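Local coordinates for protein chitinase (Chromobacterium violaceum, PDB 4TXG) that probably hydrolyses glycosidic bonds in chitin, as a family 18 glycoside hydrolase whose chain also carries a predicted carbohydrate-binding module, at residues I311-P316 / G336-G341; Y315-N320 / G374-G379. All coordinates share one frame; numbering follows the deposited sequence.

Interaction 1: residues I311-P316 / G336-G341; sequences IDFEYP and GSLNKG. With CS (cesium ion), chain D.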
ATOM      1  N   ILE A 311       4.611   6.238   5.473  1.00  5.78           N
ATOM      2  CA  ILE A 311       3.904   5.816   6.674  1.00  5.61           C
ATOM      3  C   ILE A 311       3.338   4.416   6.478  1.00  8.09           C
ATOM      4  O   ILE A 311       2.493   4.207   5.617  1.00  9.06           O
ATOM      5  CB  ILE A 311       2.761   6.796   7.020  1.00  6.40           C
ATOM      6  CG1 ILE A 311       3.324   8.195   7.258  1.00  8.40           C
ATOM      7  CG2 ILE A 311       1.955   6.281   8.220  1.00  8.72           C
ATOM      8  CD1 ILE A 311       4.303   8.286   8.459  1.00 10.54           C
ATOM      9  N   ASP A 312       3.820   3.462   7.265  1.00  5.62           N
ATOM     10  CA  ASP A 312       3.388   2.072   7.159  1.00  5.76           C
ATOM     11  C   ASP A 312       2.689   1.656   8.460  1.00  9.47           C
ATOM     12  O   ASP A 312       3.159   0.792   9.202  1.00  8.23           O
ATOM     13  CB  ASP A 312       4.583   1.174   6.855  1.00  9.31           C
ATOM     14  CG  ASP A 312       4.174  -0.242   6.493  1.00 15.35           C
ATOM     15  OD1 ASP A 312       2.959  -0.562   6.525  1.00 18.84           O
ATOM     16  OD2 ASP A 312       5.076  -1.042   6.179  1.00 17.95           O
ATOM     17  N   PHE A 313       1.572   2.320   8.720  1.00  7.87           N
ATOM     18  CA  PHE A 313       0.752   2.116   9.913  1.00  8.72           C
ATOM     19  C   PHE A 313      -0.170   0.920   9.667  1.00  7.70           C
ATOM     20  O   PHE A 313      -1.108   1.012   8.870  1.00  6.80           O
ATOM     21  CB  PHE A 313      -0.008   3.435  10.181  1.00  9.23           C
ATOM     22  CG  PHE A 313      -0.889   3.473  11.420  1.00  6.80           C
ATOM     23  CD1 PHE A 313      -1.236   2.337  12.149  1.00  8.39           C
ATOM     24  CD2 PHE A 313      -1.405   4.699  11.829  1.00  7.02           C
ATOM     25  CE1 PHE A 313      -2.074   2.428  13.267  1.00  7.62           C
ATOM     26  CE2 PHE A 313      -2.228   4.804  12.953  1.00  6.41           C
ATOM     27  CZ  PHE A 313      -2.569   3.663  13.666  1.00  6.29           C
ATOM     28  N   GLU A 314       0.110  -0.208  10.324  1.00  5.91           N
ATOM     29  CA  GLU A 314      -0.678  -1.422  10.115  1.00  7.05           C
ATOM     30  C   GLU A 314      -1.449  -1.810  11.384  1.00 10.91           C
ATOM     31  O   GLU A 314      -0.913  -2.552  12.210  1.00  9.56           O
ATOM     32  CB  GLU A 314       0.234  -2.587   9.668  1.00  6.49           C
ATOM     33  CG  GLU A 314       1.090  -2.246   8.419  1.00  9.90           C
ATOM     34  CD  GLU A 314       1.887  -3.420   7.830  1.00 15.29           C
ATOM     35  OE1 GLU A 314       1.760  -4.571   8.293  1.00 14.86           O
ATOM     36  OE2 GLU A 314       2.657  -3.180   6.878  1.00 14.79           O
ATOM     37  N   TYR A 315      -2.696  -1.351  11.555  1.00  9.42           N
ATOM     38  CA  TYR A 315      -3.475  -0.559  10.586  1.00  7.93           C
ATOM     39  C   TYR A 315      -4.405   0.382  11.326  1.00  7.83           C
ATOM     40  O   TYR A 315      -4.896   0.026  12.397  1.00  9.18           O
ATOM     41  CB  TYR A 315      -4.355  -1.446   9.699  1.00  8.08           C
ATOM     42  CG  TYR A 315      -3.595  -2.421   8.864  1.00  8.36           C
ATOM     43  CD1 TYR A 315      -3.073  -2.041   7.641  1.00  8.59           C
ATOM     44  CD2 TYR A 315      -3.387  -3.720   9.308  1.00  9.55           C
ATOM     45  CE1 TYR A 315      -2.371  -2.932   6.872  1.00 10.10           C
ATOM     46  CE2 TYR A 315      -2.675  -4.613   8.551  1.00 13.10           C
ATOM     47  CZ  TYR A 315      -2.172  -4.214   7.334  1.00 13.65           C
ATOM     48  OH  TYR A 315      -1.467  -5.112   6.570  1.00 17.47           O
ATOM     49  N   PRO A 316      -4.704   1.548  10.732  1.00  7.16           N
ATOM     50  CA  PRO A 316      -5.665   2.472  11.339  1.00  6.83           C
ATOM     51  C   PRO A 316      -7.100   2.100  10.966  1.00  9.73           C
ATOM     52  O   PRO A 316      -7.817   2.889  10.343  1.00 10.15           O
ATOM     53  CB  PRO A 316      -5.269   3.823  10.736  1.00  7.32           C
ATOM     54  CG  PRO A 316      -4.812   3.451   9.335  1.00  6.32           C
ATOM     55  CD  PRO A 316      -4.098   2.110   9.507  1.00  8.64           C
ATOM     56  N   GLY A 336     -12.973   3.209  17.308  1.00  8.67           N
ATOM     57  CA  GLY A 336     -13.820   4.284  16.815  1.00 12.19           C
ATOM     58  C   GLY A 336     -13.099   5.587  16.510  1.00 13.54           C
ATOM     59  O   GLY A 336     -13.672   6.499  15.902  1.00 12.00           O
ATOM     60  N   SER A 337     -11.843   5.672  16.939  1.00  8.29           N
ATOM     61  CA  SER A 337     -11.063   6.901  16.847  1.00  8.73           C
ATOM     62  C   SER A 337      -9.931   6.835  15.839  1.00  6.51           C
ATOM     63  O   SER A 337      -9.346   7.862  15.508  1.00  7.04           O
ATOM     64  CB  SER A 337     -10.457   7.240  18.207  1.00 14.18           C
ATOM     65  OG  SER A 337     -11.470   7.370  19.182  1.00 20.25           O
ATOM     66  N   LEU A 338      -9.575   5.633  15.400  1.00  7.99           N
ATOM     67  CA  LEU A 338      -8.376   5.482  14.574  1.00  7.61           C
ATOM     68  C   LEU A 338      -8.462   6.210  13.237  1.00  8.46           C
ATOM     69  O   LEU A 338      -7.447   6.693  12.722  1.00  7.14           O
ATOM     70  CB  LEU A 338      -8.076   3.999  14.330  1.00  8.08           C
ATOM     71  CG  LEU A 338      -7.581   3.260  15.578  1.00 10.89           C
ATOM     72  CD1 LEU A 338      -7.383   1.781  15.300  1.00 10.00           C
ATOM     73  CD2 LEU A 338      -6.294   3.888  16.090  1.00 12.57           C
ATOM     74  N   ASN A 339      -9.653   6.294  12.658  1.00  7.34           N
ATOM     75  CA  ASN A 339      -9.765   7.017  11.395  1.00  7.72           C
ATOM     76  C   ASN A 339      -9.470   8.511  11.565  1.00  7.26           C
ATOM     77  O   ASN A 339      -8.716   9.082  10.780  1.00  8.04           O
ATOM     78  CB  ASN A 339     -11.151   6.831  10.776  1.00  7.70           C
ATOM     79  CG  ASN A 339     -11.250   5.549   9.982  1.00  8.25           C
ATOM     80  OD1 ASN A 339     -10.954   5.525   8.787  1.00 10.43           O
ATOM     81  ND2 ASN A 339     -11.627   4.469  10.649  1.00  8.18           N
ATOM     82  N   LYS A 340     -10.073   9.135  12.574  1.00  7.61           N
ATOM     83  CA  LYS A 340      -9.787  10.547  12.863  1.00  8.52           C
ATOM     84  C   LYS A 340      -8.316  10.765  13.213  1.00  7.70           C
ATOM     85  O   LYS A 340      -7.713  11.776  12.830  1.00  7.68           O
ATOM     86  CB  LYS A 340     -10.658  11.056  14.011  1.00 11.57           C
ATOM     87  CG  LYS A 340     -12.135  11.024  13.710  1.00 21.05           C
ATOM     88  CD  LYS A 340     -12.478  12.005  12.620  1.00 25.54           C
ATOM     89  CE  LYS A 340     -12.975  13.310  13.214  1.00 26.73           C
ATOM     90  NZ  LYS A 340     -14.304  13.220  13.924  1.00 25.75           N
ATOM     91  N   GLY A 341      -7.740   9.824  13.952  1.00  7.71           N
ATOM     92  CA  GLY A 341      -6.345   9.936  14.347  1.00  7.70           C
ATOM     93  C   GLY A 341      -5.422   9.879  13.148  1.00  9.97           C
ATOM     94  O   GLY A 341      -4.409  10.580  13.084  1.00  8.59           O
TER
HETATM   95 CS    CS D 803       2.484  -5.845   5.398  1.00 55.60          CS
HETATM   96  O   HOH W   1       5.064  -3.781   5.405  1.00 18.72           O
HETATM   97  O   HOH W   2       0.348  -7.086   7.282  1.00 29.07           O
HETATM   98  O   HOH W   3      -8.125   4.975   8.492  1.00 10.91           O
HETATM   99  O   HOH W   4       4.543  -8.116   6.872  1.00 33.82           O
HETATM  100  O   HOH W   5       5.195  -5.047   3.440  1.00 27.16           O
HETATM  101  O   HOH W   6       1.880  -8.232   4.291  1.00 42.96           O
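A buried apolar contact sets Leu338, in the first turn of helix 338-360, against Pro316 and Phe313 in the loop that leaves strand 308-312 at the rim of the barrel. CB of Leu338 lies 4.0 Å from the carbonyl carbon of Pro316. CD1 of Leu338 lies 4.2 Å from Tyr315 O, and CD2 a looser 4.4 Å from Phe313 CZ. The phenylalanine and proline also pack within the loop, Pro316 CB sitting above one face of the Phe313 ring, toward its rim. Phe274 stacks on that ring and Tyr275 meets it edge-to-face. Polar linkage across the contact runs through a water that donates to Pro316 O (2.8 Å) and to Asn339 OD1 (2.9 Å), while ND2 of Asn339 probably bonds to Gly379 O. Where the strand gives way to the loop, both carboxylate oxygens of Glu314 bind a cesium ion, OE1 at 3.2 Å, with Met395 SD as a further ligand; Glu314 OE2 lies 2.7 Å from Asp312 OD1. The sequence Asp312-Phe313-Glu314, at the C-terminal end of the fourth barrel strand, matches the end of the DxxDxDxE signature, consistent with Glu314 being the catalytic acid of a family 18 (beta/alpha)8 barrel.

Interaction 2: residues Y315-N320 / G374-G379; sequences YPTSMN and GYLLRG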
ATOM      1  N   TYR A 315      -2.696  -1.351  11.555  1.00  9.42           N
ATOM      2  CA  TYR A 315      -3.475  -0.559  10.586  1.00  7.93           C
ATOM      3  C   TYR A 315      -4.405   0.382  11.326  1.00  7.83           C
ATOM      4  O   TYR A 315      -4.896   0.026  12.397  1.00  9.18           O
ATOM      5  CB  TYR A 315      -4.355  -1.446   9.699  1.00  8.08           C
ATOM      6  CG  TYR A 315      -3.595  -2.421   8.864  1.00  8.36           C
ATOM      7  CD1 TYR A 315      -3.073  -2.041   7.641  1.00  8.59           C
ATOM      8  CD2 TYR A 315      -3.387  -3.720   9.308  1.00  9.55           C
ATOM      9  CE1 TYR A 315      -2.371  -2.932   6.872  1.00 10.10           C
ATOM     10  CE2 TYR A 315      -2.675  -4.613   8.551  1.00 13.10           C
ATOM     11  CZ  TYR A 315      -2.172  -4.214   7.334  1.00 13.65           C
ATOM     12  OH  TYR A 315      -1.467  -5.112   6.570  1.00 17.47           O
ATOM     13  N   PRO A 316      -4.704   1.548  10.732  1.00  7.16           N
ATOM     14  CA  PRO A 316      -5.665   2.472  11.339  1.00  6.83           C
ATOM     15  C   PRO A 316      -7.100   2.100  10.966  1.00  9.73           C
ATOM     16  O   PRO A 316      -7.817   2.889  10.343  1.00 10.15           O
ATOM     17  CB  PRO A 316      -5.269   3.823  10.736  1.00  7.32           C
ATOM     18  CG  PRO A 316      -4.812   3.451   9.335  1.00  6.32           C
ATOM     19  CD  PRO A 316      -4.098   2.110   9.507  1.00  8.64           C
ATOM     20  N   THR A 317      -7.515   0.894  11.331  1.00  6.27           N
ATOM     21  CA  THR A 317      -8.840   0.442  10.951  1.00  6.17           C
ATOM     22  C   THR A 317      -9.701   0.164  12.177  1.00  8.39           C
ATOM     23  O   THR A 317      -9.193  -0.213  13.239  1.00  7.82           O
ATOM     24  CB  THR A 317      -8.765  -0.821  10.069  1.00  8.53           C
ATOM     25  OG1 THR A 317     -10.078  -1.201   9.644  1.00  7.56           O
ATOM     26  CG2 THR A 317      -8.111  -1.982  10.812  1.00  9.34           C
ATOM     27  N   SER A 318     -11.009   0.347  12.024  1.00  6.37           N
ATOM     28  CA  SER A 318     -11.938   0.106  13.117  1.00  6.69           C
ATOM     29  C   SER A 318     -12.420  -1.357  13.202  1.00  6.76           C
ATOM     30  O   SER A 318     -13.273  -1.662  14.032  1.00  8.36           O
ATOM     31  CB  SER A 318     -13.150   1.034  12.990  1.00  6.98           C
ATOM     32  OG  SER A 318     -13.944   0.684  11.861  1.00  7.99           O
ATOM     33  N   MET A 319     -11.880  -2.247  12.368  1.00  8.44           N
ATOM     34  CA  MET A 319     -12.179  -3.680  12.482  1.00  8.32           C
ATOM     35  C   MET A 319     -11.529  -4.230  13.747  1.00 11.02           C
ATOM     36  O   MET A 319     -10.339  -4.031  13.971  1.00 11.68           O
ATOM     37  CB  MET A 319     -11.670  -4.478  11.272  1.00  8.22           C
ATOM     38  CG  MET A 319     -12.075  -3.935   9.908  1.00  8.90           C
ATOM     39  SD  MET A 319     -13.857  -3.904   9.597  1.00 17.49           S
ATOM     40  CE  MET A 319     -14.262  -5.627   9.457  1.00 16.43           C
ATOM     41  N   ASN A 320     -12.316  -4.909  14.570  1.00  7.64           N
ATOM     42  CA  ASN A 320     -11.826  -5.485  15.813  1.00 11.84           C
ATOM     43  C   ASN A 320     -10.815  -6.602  15.526  1.00 13.65           C
ATOM     44  O   ASN A 320     -11.002  -7.371  14.585  1.00 14.20           O
ATOM     45  CB  ASN A 320     -13.011  -6.000  16.632  1.00 12.83           C
ATOM     46  CG  ASN A 320     -12.597  -6.571  17.965  1.00 18.03           C
ATOM     47  OD1 ASN A 320     -12.205  -5.835  18.869  1.00 16.89           O
ATOM     48  ND2 ASN A 320     -12.707  -7.889  18.103  1.00 20.70           N
ATOM     49  N   GLY A 374      -9.915  -5.927   1.355  1.00 10.73           N
ATOM     50  CA  GLY A 374     -11.249  -5.369   1.462  1.00 10.43           C
ATOM     51  C   GLY A 374     -11.799  -5.475   2.874  1.00 12.24           C
ATOM     52  O   GLY A 374     -12.644  -4.673   3.276  1.00 13.66           O
ATOM     53  N   TYR A 375     -11.321  -6.462   3.629  1.00  7.71           N
ATOM     54  CA  TYR A 375     -11.721  -6.593   5.026  1.00  7.38           C
ATOM     55  C   TYR A 375     -11.195  -5.415   5.857  1.00  8.35           C
ATOM     56  O   TYR A 375     -11.965  -4.742   6.546  1.00  7.84           O
ATOM     57  CB  TYR A 375     -11.221  -7.922   5.598  1.00  9.59           C
ATOM     58  CG  TYR A 375     -11.075  -7.948   7.110  1.00 14.36           C
ATOM     59  CD1 TYR A 375     -12.177  -8.131   7.940  1.00 17.87           C
ATOM     60  CD2 TYR A 375      -9.820  -7.804   7.705  1.00 17.52           C
ATOM     61  CE1 TYR A 375     -12.033  -8.168   9.324  1.00 16.80           C
ATOM     62  CE2 TYR A 375      -9.668  -7.831   9.080  1.00 20.30           C
ATOM     63  CZ  TYR A 375     -10.778  -8.014   9.885  1.00 20.40           C
ATOM     64  OH  TYR A 375     -10.624  -8.044  11.250  1.00 20.16           O
ATOM     65  N   LEU A 376      -9.891  -5.159   5.780  1.00  8.17           N
ATOM     66  CA  LEU A 376      -9.311  -4.029   6.514  1.00  6.04           C
ATOM     67  C   LEU A 376      -9.958  -2.709   6.113  1.00  9.00           C
ATOM     68  O   LEU A 376     -10.248  -1.867   6.960  1.00  8.17           O
ATOM     69  CB  LEU A 376      -7.799  -3.947   6.284  1.00  8.91           C
ATOM     70  CG  LEU A 376      -6.965  -5.112   6.818  1.00  7.08           C
ATOM     71  CD1 LEU A 376      -5.489  -4.965   6.448  1.00  7.97           C
ATOM     72  CD2 LEU A 376      -7.125  -5.224   8.329  1.00  9.86           C
ATOM     73  N   LEU A 377     -10.187  -2.531   4.817  1.00  6.88           N
ATOM     74  CA  LEU A 377     -10.706  -1.265   4.314  1.00  5.90           C
ATOM     75  C   LEU A 377     -12.150  -1.021   4.731  1.00  8.00           C
ATOM     76  O   LEU A 377     -12.619   0.124   4.725  1.00  7.45           O
ATOM     77  CB  LEU A 377     -10.577  -1.222   2.789  1.00  8.29           C
ATOM     78  CG  LEU A 377      -9.141  -1.070   2.272  1.00  5.57           C
ATOM     79  CD1 LEU A 377      -9.095  -1.342   0.771  1.00  9.20           C
ATOM     80  CD2 LEU A 377      -8.540   0.310   2.581  1.00  6.50           C
ATOM     81  N   ARG A 378     -12.859  -2.084   5.115  1.00  6.70           N
ATOM     82  CA  ARG A 378     -14.243  -1.904   5.556  1.00  6.65           C
ATOM     83  C   ARG A 378     -14.285  -1.056   6.834  1.00  8.68           C
ATOM     84  O   ARG A 378     -15.295  -0.431   7.143  1.00  9.37           O
ATOM     85  CB  ARG A 378     -14.926  -3.254   5.782  1.00  9.06           C
ATOM     86  CG  ARG A 378     -16.402  -3.149   6.140  1.00 11.71           C
ATOM     87  CD  ARG A 378     -17.059  -4.520   6.130  1.00 10.80           C
ATOM     88  NE  ARG A 378     -17.042  -5.131   4.803  1.00 11.07           N
ATOM     89  CZ  ARG A 378     -18.056  -5.088   3.941  1.00 10.49           C
ATOM     90  NH1 ARG A 378     -19.173  -4.454   4.257  1.00  7.81           N
ATOM     91  NH2 ARG A 378     -17.951  -5.690   2.759  1.00 10.99           N
ATOM     92  N   GLY A 379     -13.173  -1.023   7.561  1.00  6.71           N
ATOM     93  CA  GLY A 379     -13.088  -0.228   8.773  1.00  6.89           C
ATOM     94  C   GLY A 379     -12.321   1.073   8.593  1.00  7.34           C
ATOM     95  O   GLY A 379     -11.911   1.684   9.570  1.00  7.61           O
TER
HETATM   96  O   HOH W   7     -12.801  -8.103  12.788  1.00 15.92           O
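Tyr315 receives CD1 of Leu376 over the centre of one ring face, a CH-pi contact 3.5 Å from CD1 to the ring centroid; it joins the loop after strand 308-312 of the (beta/alpha)8 barrel to the weakly bonded helical turn after strand 365-371. The two side chains cross at about a right angle. Next to them, the hydroxyl OG1 of Thr317 donates to Leu376 O at 2.8 Å, in the carbonyl plane and on a lone pair. Anti to its backbone N (chi1 -177°), OG1 is held against the second segment, where Gly379 CA approaches it to 3.3 Å. Leu376 O also takes the N-H of Gly379, and Gly379 O in turn accepts a nearly straight bond from Ser318 N (2.9 Å, 166° at the hydrogen). SD of Met319 approaches the Tyr375 ring obliquely, 5.1 Å from its centroid, a Met-aromatic contact, while CG stands over one face, offset toward the rim. Bends at chi2 and chi3 (chi3 -70°) fold the chain so that CE comes 3.4 Å from Tyr375 CE1. Farther out, Pro371 of strand 365-371 touches both Tyr315 and Leu376, and Arg378 turns its guanidinium away to the carbonyl oxygens of Asn672 and Tyr760. A water in the plane of the Tyr375 ring accepts from Tyr375 OH at 2.7 Å and donates to Asn320 O at 2.6 Å.

In the fold
Interactions 1 and 2 are both buried and start from one loop, sharing Tyr315 and Pro316, with centres about 9 Å apart. Interaction 1 ties this loop to the start of helix 338-360, mainly by apolar packing and a bridging water. Interaction 2 buries more surface and ties it to the short helical turn following the next barrel strand, with direct hydrogen bonds, a CH-pi contact and a Met-aromatic contact. The two also meet directly, through the probable bond from Asn339 ND2 to Gly379 O (3.0 Å) and where Leu338 CD1 packs 3.4 Å from Thr317 O. Thus 336-341 and 374-379 both pack against the loop that follows strand 308-312 and carries the probable catalytic Glu314.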